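Local coordinates for protein peptidoglycan D,D-transpeptidase FtsI (Yersinia pestis, PDB 6SYN) that probably cross-links peptidoglycan as a class B penicillin-binding protein, its D,D-transpeptidase domain being the target of beta-lactam antibiotics, at residues A[207-212]-A[217-222]; A[332-337]-A[373-378]; A[13-18]-A[28-33]; A[84-89]-A[109-114]. All blocks are in the same frame, centred on the assembly; numbering follows the deposited sequence.

Interaction 1 of 4, residues A[207-212]-A[217-222]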
loop_
_atom_site.group_PDB
_atom_site.type_symbol
_atom_site.label_atom_id
_atom_site.label_comp_id
_atom_site.label_asym_id
_atom_site.label_seq_id
_atom_site.Cartn_x
_atom_site.Cartn_y
_atom_site.Cartn_z
ATOM N N ALA A 207 3.456 -1.114 0.803
ATOM C CA ALA A 207 4.089 -1.727 -0.381
ATOM C C ALA A 207 2.979 -2.140 -1.345
ATOM O O ALA A 207 2.045 -2.839 -0.897
ATOM C CB ALA A 207 4.932 -2.907 0.030
ATOM N N VAL A 208 3.059 -1.690 -2.599
ATOM C CA VAL A 208 2.139 -2.120 -3.691
ATOM C C VAL A 208 2.975 -2.799 -4.778
ATOM O O VAL A 208 3.992 -2.212 -5.199
ATOM C CB VAL A 208 1.308 -0.945 -4.241
ATOM C CG1 VAL A 208 0.356 -1.396 -5.340
ATOM C CG2 VAL A 208 0.538 -0.242 -3.136
ATOM N N LEU A 209 2.545 -3.998 -5.185
ATOM C CA LEU A 209 3.148 -4.817 -6.267
ATOM C C LEU A 209 2.104 -5.020 -7.370
ATOM O O LEU A 209 1.036 -5.594 -7.076
ATOM C CB LEU A 209 3.579 -6.164 -5.686
ATOM C CG LEU A 209 4.308 -7.091 -6.655
ATOM C CD1 LEU A 209 5.739 -6.629 -6.867
ATOM C CD2 LEU A 209 4.270 -8.525 -6.149
ATOM N N VAL A 210 2.419 -4.595 -8.594
ATOM C CA VAL A 210 1.484 -4.623 -9.756
ATOM C C VAL A 210 2.133 -5.411 -10.898
ATOM O O VAL A 210 3.331 -5.208 -11.161
ATOM C CB VAL A 210 1.106 -3.200 -10.202
ATOM C CG1 VAL A 210 0.151 -3.214 -11.390
ATOM C CG2 VAL A 210 0.526 -2.397 -9.047
ATOM N N ASP A 211 1.343 -6.281 -11.529
ATOM C CA ASP A 211 1.689 -6.967 -12.795
ATOM C C ASP A 211 1.773 -5.903 -13.891
ATOM O O ASP A 211 0.790 -5.163 -14.085
ATOM C CB ASP A 211 0.657 -8.042 -13.134
ATOM C CG ASP A 211 1.186 -9.114 -14.066
ATOM O OD1 ASP A 211 1.661 -8.758 -15.163
ATOM O OD2 ASP A 211 1.136 -10.296 -13.678
ATOM N N VAL A 212 2.909 -5.846 -14.582
ATOM C CA VAL A 212 3.229 -4.826 -15.626
ATOM C C VAL A 212 2.306 -5.008 -16.846
ATOM O O VAL A 212 1.963 -3.992 -17.489
ATOM C CB VAL A 212 4.726 -4.938 -15.978
ATOM C CG1 VAL A 212 5.093 -4.157 -17.227
ATOM C CG2 VAL A 212 5.599 -4.520 -14.800
ATOM N N VAL A 217 -3.308 -6.193 -9.323
ATOM C CA VAL A 217 -2.632 -5.942 -8.017
ATOM C C VAL A 217 -2.324 -7.305 -7.400
ATOM O O VAL A 217 -3.278 -7.969 -6.951
ATOM C CB VAL A 217 -3.485 -5.082 -7.066
ATOM C CG1 VAL A 217 -2.764 -4.854 -5.745
ATOM C CG2 VAL A 217 -3.895 -3.754 -7.692
ATOM N N LEU A 218 -1.046 -7.695 -7.408
ATOM C CA LEU A 218 -0.538 -9.000 -6.914
ATOM C C LEU A 218 -0.334 -8.941 -5.399
ATOM O O LEU A 218 -0.459 -9.998 -4.747
ATOM C CB LEU A 218 0.775 -9.325 -7.638
ATOM C CG LEU A 218 0.631 -9.595 -9.134
ATOM C CD1 LEU A 218 1.984 -9.660 -9.823
ATOM C CD2 LEU A 218 -0.162 -10.873 -9.380
ATOM N N ALA A 219 -0.002 -7.765 -4.862
ATOM C CA ALA A 219 0.217 -7.554 -3.415
ATOM C C ALA A 219 -0.099 -6.102 -3.048
ATOM O O ALA A 219 0.250 -5.206 -3.832
ATOM C CB ALA A 219 1.632 -7.928 -3.058
ATOM N N MET A 220 -0.731 -5.898 -1.889
ATOM C CA MET A 220 -1.081 -4.567 -1.329
ATOM C C MET A 220 -1.126 -4.673 0.202
ATOM O O MET A 220 -2.158 -5.132 0.739
ATOM C CB MET A 220 -2.437 -4.105 -1.867
ATOM C CG MET A 220 -2.783 -2.672 -1.522
ATOM S SD MET A 220 -4.503 -2.301 -1.934
ATOM C CE MET A 220 -4.299 -1.470 -3.507
ATOM N N ALA A 221 -0.045 -4.270 0.875
ATOM C CA ALA A 221 0.142 -4.429 2.334
ATOM C C ALA A 221 0.401 -3.072 2.994
ATOM O O ALA A 221 0.901 -2.153 2.321
ATOM C CB ALA A 221 1.267 -5.391 2.605
ATOM N N ASN A 222 0.045 -2.972 4.275
ATOM C CA ASN A 222 0.243 -1.776 5.133
ATOM C C ASN A 222 0.726 -2.239 6.506
ATOM O O ASN A 222 0.274 -3.299 6.979
ATOM C CB ASN A 222 -1.037 -0.956 5.294
ATOM C CG ASN A 222 -1.744 -0.695 3.981
ATOM O OD1 ASN A 222 -1.331 0.177 3.214
ATOM N ND2 ASN A 222 -2.807 -1.441 3.716
#
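Leu209 and Ala219 mark the middle of an antiparallel beta hairpin, and the pairing around them is a worked example of how a classic beta bulge keeps backbone polar atoms satisfied. At the open end the hydrogen-bonded pair Ala207 and Ala221 exchanges two bonds: Ala207 N donates to Ala221 O, and Ala221 N returns to Ala207 O, each at 3.1 Å. Next, Leu209 N gives Ala219 O an almost straight bond of 2.9 Å (177° at the hydrogen). The bulge follows. Leu209 O takes two donors, Leu218 N at 3.0 Å and Ala219 N at 3.3 Å, so the extra residue on the second strand leaves neither amide without an acceptor. Beyond it Val210 faces Val217 as a non-hydrogen-bonded pair. Outward-facing groups find other partners: Val208 and Val210 pair by backbone with Val474 and Ala472 of strand 471-478, Met220 O takes Gln186 NE2, and Val217 O takes Ser180 OG.

With CG anti to the backbone N (chi1 -176°), the Leu209 chain carries CD2 across to Leu218 CB at 3.9 Å, while the CB atoms of Leu209 and Ala219 meet at 3.7 Å.

The hairpin forms one margin of the five-stranded antiparallel sheet of the transpeptidase domain, with 217-223 outermost. Ala207, Ala219 and Ala221 rest on helix 183-199, whereas Val208, Val210 and Met220 face helix 370-381.

Interaction 2 of 4, residues A[332-337]-A[373-378]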
loop_
_atom_site.group_PDB
_atom_site.type_symbol
_atom_site.label_atom_id
_atom_site.label_comp_id
_atom_site.label_asym_id
_atom_site.label_seq_id
_atom_site.Cartn_x
_atom_site.Cartn_y
_atom_site.Cartn_z
ATOM N N LYS A 332 -5.963 10.930 -11.235
ATOM C CA LYS A 332 -6.981 10.071 -11.888
ATOM C C LYS A 332 -7.358 8.921 -10.958
ATOM O O LYS A 332 -6.449 8.319 -10.355
ATOM C CB LYS A 332 -6.437 9.517 -13.205
ATOM C CG LYS A 332 -6.362 10.510 -14.356
ATOM C CD LYS A 332 -5.719 9.902 -15.578
ATOM C CE LYS A 332 -5.502 10.894 -16.701
ATOM N NZ LYS A 332 -4.846 10.258 -17.870
ATOM N N ALA A 333 -8.655 8.611 -10.882
ATOM C CA ALA A 333 -9.199 7.507 -10.058
ATOM C C ALA A 333 -8.528 6.198 -10.482
ATOM O O ALA A 333 -8.171 6.065 -11.663
ATOM C CB ALA A 333 -10.702 7.438 -10.180
ATOM N N THR A 334 -8.329 5.295 -9.521
ATOM C CA THR A 334 -7.716 3.952 -9.710
ATOM C C THR A 334 -8.858 2.951 -9.968
ATOM O O THR A 334 -8.599 1.925 -10.619
ATOM C CB THR A 334 -6.742 3.684 -8.554
ATOM O OG1 THR A 334 -7.412 3.930 -7.317
ATOM C CG2 THR A 334 -5.511 4.566 -8.619
ATOM N N ASN A 335 -10.077 3.283 -9.525
ATOM C CA ASN A 335 -11.374 2.649 -9.899
ATOM C C ASN A 335 -11.454 1.188 -9.428
ATOM O O ASN A 335 -11.999 0.364 -10.192
ATOM C CB ASN A 335 -11.633 2.710 -11.410
ATOM C CG ASN A 335 -11.766 4.116 -11.957
ATOM O OD1 ASN A 335 -11.188 4.433 -12.993
ATOM N ND2 ASN A 335 -12.533 4.961 -11.284
ATOM N N LEU A 336 -10.980 0.867 -8.219
ATOM C CA LEU A 336 -10.986 -0.530 -7.698
ATOM C C LEU A 336 -12.252 -0.808 -6.884
ATOM O O LEU A 336 -12.464 -1.985 -6.551
ATOM C CB LEU A 336 -9.731 -0.780 -6.859
ATOM C CG LEU A 336 -8.451 -0.967 -7.666
ATOM C CD1 LEU A 336 -7.279 -1.234 -6.741
ATOM C CD2 LEU A 336 -8.610 -2.093 -8.681
ATOM N N GLY A 337 -13.049 0.223 -6.580
ATOM C CA GLY A 337 -14.351 0.100 -5.898
ATOM C C GLY A 337 -14.209 -0.037 -4.392
ATOM O O GLY A 337 -15.226 -0.311 -3.735
ATOM N N LEU A 373 1.000 5.576 -7.556
ATOM C CA LEU A 373 2.463 5.561 -7.834
ATOM C C LEU A 373 2.869 4.205 -8.434
ATOM O O LEU A 373 3.756 4.192 -9.304
ATOM C CB LEU A 373 3.219 5.859 -6.534
ATOM C CG LEU A 373 4.735 6.015 -6.671
ATOM C CD1 LEU A 373 5.087 7.133 -7.641
ATOM C CD2 LEU A 373 5.381 6.276 -5.314
ATOM N N ALA A 374 2.246 3.113 -7.981
ATOM C CA ALA A 374 2.499 1.740 -8.474
ATOM C C ALA A 374 2.100 1.662 -9.948
ATOM O O ALA A 374 2.843 1.048 -10.733
ATOM C CB ALA A 374 1.744 0.733 -7.645
ATOM N N ARG A 375 0.978 2.290 -10.306
ATOM C CA ARG A 375 0.461 2.304 -11.696
ATOM C C ARG A 375 1.410 3.113 -12.593
ATOM O O ARG A 375 1.615 2.685 -13.743
ATOM C CB ARG A 375 -0.967 2.844 -11.735
ATOM C CG ARG A 375 -1.649 2.638 -13.081
ATOM C CD ARG A 375 -3.002 3.310 -13.185
ATOM N NE ARG A 375 -2.987 4.652 -12.625
ATOM C CZ ARG A 375 -4.053 5.295 -12.166
ATOM N NH1 ARG A 375 -5.249 4.731 -12.205
ATOM N NH2 ARG A 375 -3.918 6.513 -11.668
ATOM N N VAL A 376 1.975 4.221 -12.104
ATOM C CA VAL A 376 3.016 4.990 -12.850
ATOM C C VAL A 376 4.144 4.016 -13.231
ATOM O O VAL A 376 4.491 3.934 -14.421
ATOM C CB VAL A 376 3.539 6.203 -12.052
ATOM C CG1 VAL A 376 4.793 6.798 -12.676
ATOM C CG2 VAL A 376 2.474 7.278 -11.894
ATOM N N TYR A 377 4.661 3.264 -12.262
ATOM C CA TYR A 377 5.837 2.373 -12.439
ATOM C C TYR A 377 5.436 1.132 -13.254
ATOM O O TYR A 377 6.306 0.627 -13.998
ATOM C CB TYR A 377 6.507 2.145 -11.079
ATOM C CG TYR A 377 7.416 3.292 -10.727
ATOM C CD1 TYR A 377 6.909 4.485 -10.236
ATOM C CD2 TYR A 377 8.771 3.234 -11.005
ATOM C CE1 TYR A 377 7.731 5.564 -9.959
ATOM C CE2 TYR A 377 9.609 4.306 -10.744
ATOM C CZ TYR A 377 9.087 5.473 -10.215
ATOM O OH TYR A 377 9.914 6.530 -9.964
ATOM N N ALA A 378 4.173 0.692 -13.166
ATOM C CA ALA A 378 3.584 -0.384 -14.003
ATOM C C ALA A 378 3.507 0.071 -15.469
ATOM O O ALA A 378 3.645 -0.791 -16.370
ATOM C CB ALA A 378 2.221 -0.764 -13.482
HETATM O O HOH W 1 -6.517 2.161 -12.790
#
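Arg375 reaches from helix 370-381 of the transpeptidase domain to Lys332, Ala333 and Thr334, a worked example of one helix arginine tying down an irregular loop by its carbonyls. The direct hydrogen bonds come first. Arg375 NH1 donates to Ala333 O at 3.3 Å; the acceptor lies close to the guanidinium plane, although the nitrogen sits above the carbonyl plane and not on a lone pair. Arg375 NH2 points at Lys332 O, a straight but weak bond of 3.4 Å, and that carbonyl is also held by Gln372 NE2 from the same helix.

Van der Waals contact makes up the second kind. Thr334 CG2 lies over one face of the guanidinium, 3.6 Å from Arg375 NH1, while Thr334 OG1 turns to Glu341 of its own loop. The arginine chain leaves the helix with CG anti to the backbone N, then bends at chi3 (43°), which brings the flat group edge-on to the two carbonyls.

Last comes solvent. One water extends the series of carbonyls to a third residue, donating to Thr334 O at 3.0 Å and accepting from Arg375 NH1 at 2.9 Å.

Interaction 3 of 4, residues A[13-18]-A[28-33]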
loop_
_atom_site.group_PDB
_atom_site.type_symbol
_atom_site.label_atom_id
_atom_site.label_comp_id
_atom_site.label_asym_id
_atom_site.label_seq_id
_atom_site.Cartn_x
_atom_site.Cartn_y
_atom_site.Cartn_z
ATOM N N PRO A 13 -25.787 -14.186 12.136
ATOM C CA PRO A 13 -24.835 -14.059 11.028
ATOM C C PRO A 13 -24.739 -15.329 10.166
ATOM O O PRO A 13 -24.279 -16.341 10.669
ATOM C CB PRO A 13 -23.481 -13.769 11.709
ATOM C CG PRO A 13 -23.826 -13.472 13.159
ATOM C CD PRO A 13 -25.096 -14.250 13.432
ATOM N N THR A 14 -25.155 -15.230 8.896
ATOM C CA THR A 14 -25.312 -16.363 7.937
ATOM C C THR A 14 -24.102 -16.435 6.994
ATOM O O THR A 14 -23.407 -15.411 6.841
ATOM C CB THR A 14 -26.607 -16.229 7.123
ATOM O OG1 THR A 14 -26.416 -15.175 6.179
ATOM C CG2 THR A 14 -27.829 -15.944 7.970
ATOM N N ALA A 15 -23.890 -17.594 6.364
ATOM C CA ALA A 15 -22.729 -17.902 5.493
ATOM C C ALA A 15 -22.690 -16.944 4.294
ATOM O O ALA A 15 -23.768 -16.585 3.772
ATOM C CB ALA A 15 -22.780 -19.346 5.050
ATOM N N ARG A 16 -21.477 -16.546 3.893
ATOM C CA ARG A 16 -21.177 -15.635 2.754
ATOM C C ARG A 16 -20.358 -16.411 1.717
ATOM O O ARG A 16 -19.752 -17.436 2.090
ATOM C CB ARG A 16 -20.380 -14.415 3.236
ATOM C CG ARG A 16 -21.090 -13.548 4.268
ATOM C CD ARG A 16 -20.140 -12.634 5.027
ATOM N NE ARG A 16 -19.412 -11.713 4.159
ATOM C CZ ARG A 16 -19.904 -10.581 3.653
ATOM N NH1 ARG A 16 -21.146 -10.204 3.917
ATOM N NH2 ARG A 16 -19.149 -9.824 2.875
ATOM N N GLY A 17 -20.327 -15.936 0.470
ATOM C CA GLY A 17 -19.439 -16.460 -0.587
ATOM C C GLY A 17 -17.989 -16.465 -0.134
ATOM O O GLY A 17 -17.660 -15.707 0.783
ATOM N N MET A 18 -17.144 -17.288 -0.752
ATOM C CA MET A 18 -15.735 -17.479 -0.323
ATOM C C MET A 18 -14.811 -16.571 -1.147
ATOM O O MET A 18 -14.882 -16.619 -2.399
ATOM C CB MET A 18 -15.306 -18.936 -0.499
ATOM C CG MET A 18 -14.069 -19.275 0.287
ATOM S SD MET A 18 -13.335 -20.817 -0.273
ATOM C CE MET A 18 -12.416 -20.235 -1.696
ATOM N N ALA A 28 -11.109 -15.575 2.898
ATOM C CA ALA A 28 -12.341 -15.325 3.681
ATOM C C ALA A 28 -13.272 -16.529 3.529
ATOM O O ALA A 28 -13.713 -16.794 2.395
ATOM C CB ALA A 28 -13.003 -14.044 3.236
ATOM N N VAL A 29 -13.530 -17.232 4.634
ATOM C CA VAL A 29 -14.326 -18.494 4.669
ATOM C C VAL A 29 -15.374 -18.385 5.782
ATOM O O VAL A 29 -15.032 -17.923 6.883
ATOM C CB VAL A 29 -13.413 -19.717 4.872
ATOM C CG1 VAL A 29 -14.194 -21.019 4.835
ATOM C CG2 VAL A 29 -12.288 -19.759 3.853
ATOM N N SER A 30 -16.610 -18.790 5.483
ATOM C CA SER A 30 -17.740 -18.886 6.442
ATOM C C SER A 30 -17.722 -20.277 7.080
ATOM O O SER A 30 -17.937 -21.254 6.342
ATOM C CB SER A 30 -19.054 -18.598 5.759
ATOM O OG SER A 30 -19.403 -17.228 5.899
ATOM N N VAL A 31 -17.439 -20.365 8.386
ATOM C CA VAL A 31 -17.292 -21.655 9.127
ATOM C C VAL A 31 -18.400 -21.753 10.169
ATOM O O VAL A 31 -18.619 -20.818 10.937
ATOM C CB VAL A 31 -15.894 -21.798 9.764
ATOM C CG1 VAL A 31 -15.864 -22.819 10.893
ATOM C CG2 VAL A 31 -14.848 -22.148 8.719
ATOM N N PRO A 32 -19.123 -22.895 10.230
ATOM C CA PRO A 32 -20.174 -23.093 11.228
ATOM C C PRO A 32 -19.573 -23.338 12.621
ATOM O O PRO A 32 -18.708 -24.196 12.742
ATOM C CB PRO A 32 -20.928 -24.323 10.702
ATOM C CG PRO A 32 -19.873 -25.111 9.954
ATOM C CD PRO A 32 -18.960 -24.064 9.351
ATOM N N VAL A 33 -20.028 -22.576 13.621
ATOM C CA VAL A 33 -19.473 -22.590 15.008
ATOM C C VAL A 33 -20.617 -22.459 16.017
ATOM O O VAL A 33 -21.739 -22.108 15.604
ATOM C CB VAL A 33 -18.443 -21.459 15.208
ATOM C CG1 VAL A 33 -17.246 -21.619 14.286
ATOM C CG2 VAL A 33 -19.069 -20.082 15.037
#
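Ser30 and Arg16 form the polar centre of this contact, in which an irregular segment, residues 13-18, runs roughly antiparallel to residues 28-30 of strand 26-38. It exemplifies a side chain standing in for the missing backbone pairing: Arg16 N donates to Ser30 OG at 3.0 Å with a fairly straight approach (161° at the hydrogen). The serine points at the loop, its CB 3.9 Å from Ala15 CB and its OG 3.4 Å from Ala15 CA. That same hydroxyl also pairs with Ser110 OG on strand 104-113, so one oxygen links three pieces of chain.

A second close patch lies at Met18. With CG anti to the backbone N (chi1 -163°), the side chain runs beside Val29, pointing the same way; Met18 CG meets Val29 CG2 at 4.0 Å and comes to 3.3 Å from Ala28 O. The same carbonyl receives a CA-H...O contact from Met18 CA.

Toward solvent the contact thins. Ala15 is exposed although its CB touches Ser30, and the looser part begins at Thr14, also exposed, whose CB turns away from the strand. The two segments part beyond Ser30, and Val31 likewise points away from the loop.

Within the N-terminal domain the loop has further ties. The Arg16 guanidinium makes salt bridges to Asp142 and to Glu138 on helix 136-140, and Met18 pairs by its backbone with Leu177 of strand 177-178. Strand 26-38, for its part, is bonded through Val29 to Tyr113 of strand 104-113, its neighbour in the branched mixed sheet.

Interaction 4 of 4, residues A[84-89]-A[109-114]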
loop_
_atom_site.group_PDB
_atom_site.type_symbol
_atom_site.label_atom_id
_atom_site.label_comp_id
_atom_site.label_asym_id
_atom_site.label_seq_id
_atom_site.Cartn_x
_atom_site.Cartn_y
_atom_site.Cartn_z
ATOM N N LEU A 84 -18.040 -12.690 23.381
ATOM C CA LEU A 84 -17.070 -13.148 24.412
ATOM C C LEU A 84 -16.138 -14.195 23.788
ATOM O O LEU A 84 -14.953 -14.232 24.176
ATOM C CB LEU A 84 -17.830 -13.727 25.613
ATOM C CG LEU A 84 -18.836 -12.791 26.287
ATOM C CD1 LEU A 84 -19.536 -13.492 27.442
ATOM C CD2 LEU A 84 -18.172 -11.509 26.777
ATOM N N ALA A 85 -16.658 -15.020 22.871
ATOM C CA ALA A 85 -15.887 -15.997 22.066
ATOM C C ALA A 85 -16.620 -16.261 20.747
ATOM O O ALA A 85 -17.799 -16.659 20.792
ATOM C CB ALA A 85 -15.684 -17.274 22.844
ATOM N N ARG A 86 -15.937 -16.065 19.617
ATOM C CA ARG A 86 -16.493 -16.332 18.265
ATOM C C ARG A 86 -16.707 -17.843 18.106
ATOM O O ARG A 86 -17.599 -18.239 17.336
ATOM C CB ARG A 86 -15.556 -15.767 17.192
ATOM C CG ARG A 86 -15.446 -14.250 17.209
ATOM C CD ARG A 86 -14.991 -13.676 15.879
ATOM N NE ARG A 86 -14.497 -12.310 16.028
ATOM C CZ ARG A 86 -15.201 -11.196 15.816
ATOM N NH1 ARG A 86 -14.626 -10.017 16.003
ATOM N NH2 ARG A 86 -16.464 -11.249 15.416
ATOM N N GLN A 87 -15.940 -18.637 18.857
ATOM C CA GLN A 87 -15.756 -20.095 18.655
ATOM C C GLN A 87 -15.499 -20.758 20.011
ATOM O O GLN A 87 -14.625 -20.269 20.757
ATOM C CB GLN A 87 -14.563 -20.318 17.723
ATOM C CG GLN A 87 -14.723 -21.478 16.757
ATOM C CD GLN A 87 -13.580 -21.530 15.773
ATOM O OE1 GLN A 87 -13.658 -20.995 14.670
ATOM N NE2 GLN A 87 -12.489 -22.160 16.179
ATOM N N VAL A 88 -16.233 -21.828 20.317
ATOM C CA VAL A 88 -15.959 -22.698 21.495
ATOM C C VAL A 88 -16.524 -24.094 21.208
ATOM O O VAL A 88 -17.595 -24.172 20.572
ATOM C CB VAL A 88 -16.513 -22.064 22.788
ATOM C CG1 VAL A 88 -17.828 -22.687 23.240
ATOM C CG2 VAL A 88 -15.484 -22.113 23.904
ATOM N N ASN A 89 -15.806 -25.141 21.638
ATOM C CA ASN A 89 -16.157 -26.570 21.416
ATOM C C ASN A 89 -17.414 -26.896 22.222
ATOM O O ASN A 89 -17.685 -26.255 23.233
ATOM C CB ASN A 89 -14.976 -27.502 21.722
ATOM C CG ASN A 89 -14.539 -27.524 23.173
ATOM O OD1 ASN A 89 -15.182 -26.944 24.041
ATOM N ND2 ASN A 89 -13.441 -28.206 23.453
ATOM N N GLU A 109 -23.721 -20.151 14.680
ATOM C CA GLU A 109 -23.662 -19.138 13.592
ATOM C C GLU A 109 -22.540 -19.521 12.628
ATOM O O GLU A 109 -21.866 -20.545 12.869
ATOM C CB GLU A 109 -23.457 -17.726 14.151
ATOM C CG GLU A 109 -22.186 -17.561 14.970
ATOM C CD GLU A 109 -21.947 -16.158 15.502
ATOM O OE1 GLU A 109 -22.630 -15.762 16.467
ATOM O OE2 GLU A 109 -21.080 -15.461 14.941
ATOM N N SER A 110 -22.375 -18.728 11.571
ATOM C CA SER A 110 -21.247 -18.814 10.612
ATOM C C SER A 110 -20.226 -17.744 11.005
ATOM O O SER A 110 -20.619 -16.570 11.125
ATOM C CB SER A 110 -21.731 -18.671 9.189
ATOM O OG SER A 110 -20.699 -18.201 8.336
ATOM N N ARG A 111 -18.989 -18.155 11.277
ATOM C CA ARG A 111 -17.884 -17.229 11.622
ATOM C C ARG A 111 -17.163 -16.869 10.327
ATOM O O ARG A 111 -16.672 -17.790 9.650
ATOM C CB ARG A 111 -16.930 -17.872 12.628
ATOM C CG ARG A 111 -15.795 -16.954 13.055
ATOM C CD ARG A 111 -14.849 -17.622 14.027
ATOM N NE ARG A 111 -13.725 -16.751 14.328
ATOM C CZ ARG A 111 -12.742 -17.036 15.176
ATOM N NH1 ARG A 111 -12.722 -18.187 15.826
ATOM N NH2 ARG A 111 -11.775 -16.160 15.376
ATOM N N ARG A 112 -17.137 -15.587 9.975
ATOM C CA ARG A 112 -16.295 -15.092 8.863
ATOM C C ARG A 112 -14.841 -15.198 9.334
ATOM O O ARG A 112 -14.422 -14.349 10.144
ATOM C CB ARG A 112 -16.726 -13.677 8.459
ATOM C CG ARG A 112 -16.400 -13.309 7.019
ATOM C CD ARG A 112 -16.654 -14.434 6.036
ATOM N NE ARG A 112 -16.510 -13.966 4.672
ATOM C CZ ARG A 112 -16.738 -14.694 3.585
ATOM N NH1 ARG A 112 -16.559 -14.149 2.393
ATOM N NH2 ARG A 112 -17.145 -15.949 3.683
ATOM N N TYR A 113 -14.131 -16.241 8.891
ATOM C CA TYR A 113 -12.756 -16.581 9.347
ATOM C C TYR A 113 -11.743 -16.225 8.253
ATOM O O TYR A 113 -11.985 -16.522 7.065
ATOM C CB TYR A 113 -12.664 -18.052 9.767
ATOM C CG TYR A 113 -11.262 -18.489 10.104
ATOM C CD1 TYR A 113 -10.651 -18.090 11.283
ATOM C CD2 TYR A 113 -10.524 -19.260 9.221
ATOM C CE1 TYR A 113 -9.348 -18.460 11.580
ATOM C CE2 TYR A 113 -9.221 -19.634 9.500
ATOM C CZ TYR A 113 -8.630 -19.233 10.684
ATOM O OH TYR A 113 -7.348 -19.608 10.963
ATOM N N TYR A 114 -10.634 -15.600 8.659
ATOM C CA TYR A 114 -9.560 -15.091 7.765
ATOM C C TYR A 114 -8.287 -15.902 7.995
ATOM O O TYR A 114 -7.521 -15.591 8.905
ATOM C CB TYR A 114 -9.361 -13.590 7.990
ATOM C CG TYR A 114 -10.634 -12.796 7.858
ATOM C CD1 TYR A 114 -11.142 -12.464 6.610
ATOM C CD2 TYR A 114 -11.359 -12.417 8.980
ATOM C CE1 TYR A 114 -12.325 -11.751 6.480
ATOM C CE2 TYR A 114 -12.544 -11.705 8.867
ATOM C CZ TYR A 114 -13.028 -11.374 7.612
ATOM O OH TYR A 114 -14.196 -10.684 7.481
#
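Arg86 and Arg111 bring their CA atoms to 6.8 Å where strand 82-88 turns a corner beside strand 104-113. Both strands belong to the branched mixed sheet of the N-terminal domain, and each is hydrogen-bonded antiparallel to strand 26-38; between them the contact is made by side chains, an instance of two strands joined across their surface without backbone pairing.

Arg111 carries most of it. Its chain is extended throughout, CG anti to the backbone N (chi1 -178°), and it crosses both Arg86 and Gln87 at about a right angle. Arg86 CB sits over one face of the guanidinium, toward its rim, 3.5 Å from Arg111 NE, and Arg86 CD follows at 3.7 Å from the same nitrogen.

The two guanidinium planes are 30° apart, with Arg86 NE and Arg111 NH2 separated by 4.8 Å. Neighbouring backbone carbonyls receive both groups: Arg86 NH1 bonds Asn230 O, and Arg111 NH2 makes a weak bond to Asn229 O, which probably offsets some of the like charge.

Gln87, exposed and next to Arg86 on strand 82-88, brings its amide in at 64° to the guanidinium plane, and Arg111 NH1 donates a weak, bent bond to Gln87 OE1 at 3.2 Å.

The four contacts fall into two pairs. Interactions 1 and 2 share the transpeptidase domain, where Val208 and Val210 of the buried hairpin pack on Ala374 of helix 370-381; another side of that helix sends an arginine to the partly buried loop 332-337. Interactions 3 and 4 share the sheet of the N-terminal domain, joined by a probable hydrogen bond between Val31 O and Arg111 N. The chemistry follows the setting: backbone bonds and apolar side chains in the core, arginine to carbonyls and water further out, a serine-to-amide bond at a half-covered loop, and arginine packing with one weak bond at the surface. Interactions 1 and 4 lie about 30 Å apart, centre to centre.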